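Long-range contact in putative platelet activating factor (Streptococcus pneumoniae, PDB 2HSJ), which is of unknown function but probably acts as an ester hydrolase of the GDSL/SGNH type: residues Leu13-Tyr24 against Asn62-Leu72. Sequence-based numbering, arbitrary orientation.
Sequences LLKEQEKIQTKY and NRGIRGYQTGL
Asn62 meets the rim of the Tyr24 ring with its backbone O, 3.8 Å from Tyr24 CE1; Asn62 OD1 accepts from Gly64 N in an Asx turn, and its backbone O accepts from Arg63 NH1. Arg63 lays its guanidinium almost flat on the Tyr24 ring, planes 8° apart and centres 4.4 Å apart. A bend at chi2 (-68°) folds the arginine chain back over the ring, and Arg63 CD makes a CH-pi contact on the same face, 3.5 Å from the ring centroid; Glu52 of the second subunit takes the NH2 end. Gly64 O lies at the edge of the tyrosine ring and receives the Tyr24 hydroxyl, OH to O 2.6 Å. Ile65 packs against the helix, its CG1 on Ile20 CG2 and its CD1 on Gln21 CG (3.6 Å). From Arg66, the carbonyl O takes a nearly straight bond from Gln17 NE2 (3.0 Å, 170°), in the carbonyl plane on a lone pair. The Arg66 guanidinium turns one face to Ile20 CD1; its NH1 has a long, purely electrostatic link to Glu16 OE1, whereas Glu46 pairs with NH2. Tyr68, last residue of the type II turn from Ile65, accepts at OH from Gln21 NE2 (2.9 Å) and also bonds His80. Leu72 CD1 closes the row against the Gln17 amide. The N-terminal helix thus packs over edge strand 60-64 and the following loop of a parallel sheet consistent with the SGNH-hydrolase fold.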
loop_
_atom_site.group_PDB
_atom_site.type_symbol
_atom_site.label_atom_id
_atom_site.label_comp_id
_atom_site.label_asym_id
_atom_site.label_seq_id
_atom_site.Cartn_x
_atom_site.Cartn_y
_atom_site.Cartn_z
ATOM N N LEU D 13 -21.239 -22.317 16.921
ATOM C CA LEU D 13 -19.824 -22.199 16.533
ATOM C C LEU D 13 -19.637 -22.544 15.053
ATOM O O LEU D 13 -18.946 -21.821 14.320
ATOM C CB LEU D 13 -18.951 -23.082 17.421
ATOM C CG LEU D 13 -17.490 -23.061 16.966
ATOM C CD1 LEU D 13 -16.835 -21.664 17.075
ATOM C CD2 LEU D 13 -16.697 -24.120 17.734
ATOM N N LEU D 14 -20.245 -23.637 14.600
ATOM C CA LEU D 14 -20.183 -23.994 13.182
ATOM C C LEU D 14 -20.734 -22.901 12.264
ATOM O O LEU D 14 -20.080 -22.558 11.268
ATOM C CB LEU D 14 -20.872 -25.323 12.885
ATOM C CG LEU D 14 -20.335 -26.562 13.609
ATOM C CD1 LEU D 14 -21.336 -27.724 13.591
ATOM C CD2 LEU D 14 -19.003 -27.004 13.028
ATOM N N LYS D 15 -21.888 -22.324 12.587
ATOM C CA LYS D 15 -22.426 -21.272 11.709
ATOM C C LYS D 15 -21.585 -19.991 11.718
ATOM O O LYS D 15 -21.462 -19.331 10.685
ATOM C CB LYS D 15 -23.896 -20.957 11.972
ATOM C CG LYS D 15 -24.616 -20.496 10.699
ATOM C CD LYS D 15 -25.998 -19.957 10.973
ATOM C CE LYS D 15 -26.899 -20.144 9.767
ATOM N NZ LYS D 15 -27.532 -21.499 9.769
ATOM N N GLU D 16 -21.008 -19.638 12.864
ATOM C CA GLU D 16 -20.078 -18.498 12.883
ATOM C C GLU D 16 -18.842 -18.776 12.009
ATOM O O GLU D 16 -18.407 -17.911 11.242
ATOM C CB GLU D 16 -19.656 -18.140 14.307
ATOM C CG GLU D 16 -20.770 -17.552 15.167
ATOM C CD GLU D 16 -21.376 -16.306 14.553
ATOM O OE1 GLU D 16 -20.713 -15.250 14.548
ATOM O OE2 GLU D 16 -22.523 -16.383 14.076
ATOM N N GLN D 17 -18.292 -19.983 12.087
ATOM C CA GLN D 17 -17.121 -20.314 11.268
ATOM C C GLN D 17 -17.449 -20.250 9.776
ATOM O O GLN D 17 -16.681 -19.696 8.988
ATOM C CB GLN D 17 -16.572 -21.697 11.628
ATOM C CG GLN D 17 -16.004 -21.783 13.040
ATOM C CD GLN D 17 -15.596 -23.208 13.395
ATOM O OE1 GLN D 17 -16.244 -24.157 12.962
ATOM N NE2 GLN D 17 -14.553 -23.359 14.195
ATOM N N GLU D 18 -18.603 -20.805 9.392
ATOM C CA GLU D 18 -19.054 -20.778 8.013
ATOM C C GLU D 18 -19.277 -19.334 7.524
ATOM O O GLU D 18 -18.882 -18.995 6.399
ATOM C CB GLU D 18 -20.354 -21.581 7.882
ATOM C CG GLU D 18 -20.951 -21.585 6.489
ATOM C CD GLU D 18 -22.295 -22.295 6.426
ATOM O OE1 GLU D 18 -22.478 -23.303 7.170
ATOM O OE2 GLU D 18 -23.170 -21.845 5.642
ATOM N N LYS D 19 -19.848 -18.484 8.377
ATOM C CA LYS D 19 -20.023 -17.065 8.022
ATOM C C LYS D 19 -18.675 -16.377 7.786
ATOM O O LYS D 19 -18.540 -15.557 6.880
ATOM C CB LYS D 19 -20.798 -16.322 9.107
ATOM C CG LYS D 19 -22.278 -16.652 9.099
ATOM C CD LYS D 19 -22.977 -16.299 10.431
ATOM C CE LYS D 19 -22.798 -14.836 10.835
ATOM N NZ LYS D 19 -23.486 -14.522 12.144
ATOM N N ILE D 20 -17.694 -16.687 8.631
ATOM C CA ILE D 20 -16.388 -16.050 8.460
ATOM C C ILE D 20 -15.680 -16.583 7.220
ATOM O O ILE D 20 -15.068 -15.812 6.486
ATOM C CB ILE D 20 -15.511 -16.170 9.714
ATOM C CG1 ILE D 20 -16.194 -15.431 10.867
ATOM C CG2 ILE D 20 -14.115 -15.619 9.432
ATOM C CD1 ILE D 20 -15.679 -15.820 12.266
ATOM N N GLN D 21 -15.816 -17.884 6.954
ATOM C CA GLN D 21 -15.246 -18.416 5.718
ATOM C C GLN D 21 -15.820 -17.732 4.457
ATOM O O GLN D 21 -15.090 -17.410 3.507
ATOM C CB GLN D 21 -15.477 -19.926 5.684
ATOM C CG GLN D 21 -14.641 -20.652 6.696
ATOM C CD GLN D 21 -15.090 -22.070 6.968
ATOM O OE1 GLN D 21 -16.246 -22.429 6.715
ATOM N NE2 GLN D 21 -14.181 -22.880 7.532
ATOM N N THR D 22 -17.129 -17.482 4.471
ATOM C CA THR D 22 -17.775 -16.819 3.354
ATOM C C THR D 22 -17.244 -15.383 3.193
ATOM O O THR D 22 -16.933 -14.920 2.086
ATOM C CB THR D 22 -19.294 -16.832 3.557
ATOM O OG1 THR D 22 -19.750 -18.202 3.485
ATOM C CG2 THR D 22 -19.997 -15.968 2.487
ATOM N N LYS D 23 -17.122 -14.707 4.321
ATOM C CA LYS D 23 -16.589 -13.347 4.370
ATOM C C LYS D 23 -15.183 -13.325 3.763
ATOM O O LYS D 23 -14.885 -12.510 2.875
ATOM C CB LYS D 23 -16.545 -12.892 5.825
ATOM C CG LYS D 23 -16.101 -11.430 6.031
ATOM C CD LYS D 23 -15.903 -11.063 7.477
ATOM C CE LYS D 23 -15.779 -9.542 7.658
ATOM N NZ LYS D 23 -15.435 -9.179 9.094
ATOM N N TYR D 24 -14.317 -14.230 4.218
ATOM C CA TYR D 24 -12.962 -14.260 3.702
ATOM C C TYR D 24 -12.911 -14.593 2.214
ATOM O O TYR D 24 -12.132 -13.999 1.474
ATOM C CB TYR D 24 -12.188 -15.309 4.462
ATOM C CG TYR D 24 -11.788 -14.921 5.878
ATOM C CD1 TYR D 24 -11.917 -13.596 6.354
ATOM C CD2 TYR D 24 -11.257 -15.875 6.744
ATOM C CE1 TYR D 24 -11.505 -13.248 7.671
ATOM C CE2 TYR D 24 -10.861 -15.545 8.035
ATOM C CZ TYR D 24 -10.966 -14.242 8.494
ATOM O OH TYR D 24 -10.557 -13.921 9.785
ATOM N N ASN D 62 -5.411 -10.610 8.515
ATOM C CA ASN D 62 -5.935 -11.614 9.428
ATOM C C ASN D 62 -6.799 -12.597 8.660
ATOM O O ASN D 62 -7.819 -12.224 8.056
ATOM C CB ASN D 62 -6.790 -10.923 10.482
ATOM C CG ASN D 62 -6.952 -11.773 11.716
ATOM O OD1 ASN D 62 -7.261 -12.952 11.622
ATOM N ND2 ASN D 62 -6.707 -11.183 12.897
ATOM N N ARG D 63 -6.412 -13.867 8.726
ATOM C CA ARG D 63 -7.281 -14.925 8.229
ATOM C C ARG D 63 -7.445 -15.992 9.328
ATOM O O ARG D 63 -7.450 -17.187 9.053
ATOM C CB ARG D 63 -6.722 -15.526 6.913
ATOM C CG ARG D 63 -6.947 -14.620 5.667
ATOM C CD ARG D 63 -8.428 -14.563 5.336
ATOM N NE ARG D 63 -8.779 -13.787 4.138
ATOM C CZ ARG D 63 -8.995 -12.466 4.165
ATOM N NH1 ARG D 63 -8.855 -11.769 5.302
ATOM N NH2 ARG D 63 -9.343 -11.821 3.032
ATOM N N GLY D 64 -7.664 -15.534 10.557
ATOM C CA GLY D 64 -7.946 -16.473 11.657
ATOM C C GLY D 64 -9.441 -16.693 11.846
ATOM O O GLY D 64 -10.271 -15.846 11.471
ATOM N N ILE D 65 -9.789 -17.833 12.438
ATOM C CA ILE D 65 -11.185 -18.159 12.731
ATOM C C ILE D 65 -11.290 -18.853 14.081
ATOM O O ILE D 65 -10.613 -19.869 14.335
ATOM C CB ILE D 65 -11.821 -19.068 11.648
ATOM C CG1 ILE D 65 -11.722 -18.403 10.278
ATOM C CG2 ILE D 65 -13.278 -19.419 12.022
ATOM C CD1 ILE D 65 -12.512 -19.056 9.155
ATOM N N ARG D 66 -12.155 -18.320 14.939
ATOM C CA ARG D 66 -12.367 -18.904 16.261
ATOM C C ARG D 66 -12.709 -20.382 16.170
ATOM O O ARG D 66 -13.381 -20.834 15.242
ATOM C CB ARG D 66 -13.498 -18.174 16.977
ATOM C CG ARG D 66 -14.881 -18.437 16.297
ATOM C CD ARG D 66 -15.916 -17.434 16.624
ATOM N NE ARG D 66 -15.631 -16.152 16.003
ATOM C CZ ARG D 66 -16.485 -15.145 16.036
ATOM N NH1 ARG D 66 -17.671 -15.317 16.621
ATOM N NH2 ARG D 66 -16.170 -13.990 15.484
ATOM N N GLY D 67 -12.191 -21.132 17.133
ATOM C CA GLY D 67 -12.494 -22.539 17.260
ATOM C C GLY D 67 -11.851 -23.437 16.209
ATOM O O GLY D 67 -12.163 -24.640 16.154
ATOM N N TYR D 68 -10.939 -22.898 15.390
ATOM C CA TYR D 68 -10.446 -23.689 14.246
ATOM C C TYR D 68 -9.518 -24.795 14.724
ATOM O O TYR D 68 -8.857 -24.665 15.749
ATOM C CB TYR D 68 -9.656 -22.810 13.296
ATOM C CG TYR D 68 -10.144 -22.779 11.857
ATOM C CD1 TYR D 68 -11.504 -22.932 11.532
ATOM C CD2 TYR D 68 -9.237 -22.507 10.814
ATOM C CE1 TYR D 68 -11.931 -22.829 10.182
ATOM C CE2 TYR D 68 -9.657 -22.392 9.503
ATOM C CZ TYR D 68 -10.978 -22.540 9.201
ATOM O OH TYR D 68 -11.381 -22.432 7.906
ATOM N N GLN D 69 -9.514 -25.864 13.959
ATOM C CA GLN D 69 -8.655 -27.020 14.174
ATOM C C GLN D 69 -7.973 -27.289 12.857
ATOM O O GLN D 69 -8.433 -26.842 11.816
ATOM C CB GLN D 69 -9.470 -28.250 14.539
ATOM C CG GLN D 69 -10.219 -28.132 15.840
ATOM C CD GLN D 69 -11.187 -29.288 16.026
ATOM O OE1 GLN D 69 -12.378 -29.084 16.212
ATOM N NE2 GLN D 69 -10.677 -30.503 15.963
ATOM N N THR D 70 -6.909 -28.086 12.893
ATOM C CA THR D 70 -6.117 -28.351 11.681
ATOM C C THR D 70 -6.956 -28.946 10.549
ATOM O O THR D 70 -6.787 -28.604 9.393
ATOM C CB THR D 70 -4.879 -29.272 11.956
ATOM O OG1 THR D 70 -5.323 -30.578 12.367
ATOM C CG2 THR D 70 -3.920 -28.636 13.026
ATOM N N GLY D 71 -7.870 -29.852 10.876
ATOM C CA GLY D 71 -8.709 -30.451 9.832
ATOM C C GLY D 71 -9.637 -29.466 9.133
ATOM O O GLY D 71 -9.840 -29.556 7.915
ATOM N N LEU D 72 -10.191 -28.521 9.904
ATOM C CA LEU D 72 -11.105 -27.531 9.341
ATOM C C LEU D 72 -10.333 -26.587 8.424
ATOM O O LEU D 72 -10.814 -26.198 7.343
ATOM C CB LEU D 72 -11.768 -26.716 10.459
ATOM C CG LEU D 72 -12.593 -27.484 11.490
ATOM C CD1 LEU D 72 -12.998 -26.537 12.644
ATOM C CD2 LEU D 72 -13.824 -28.108 10.840
#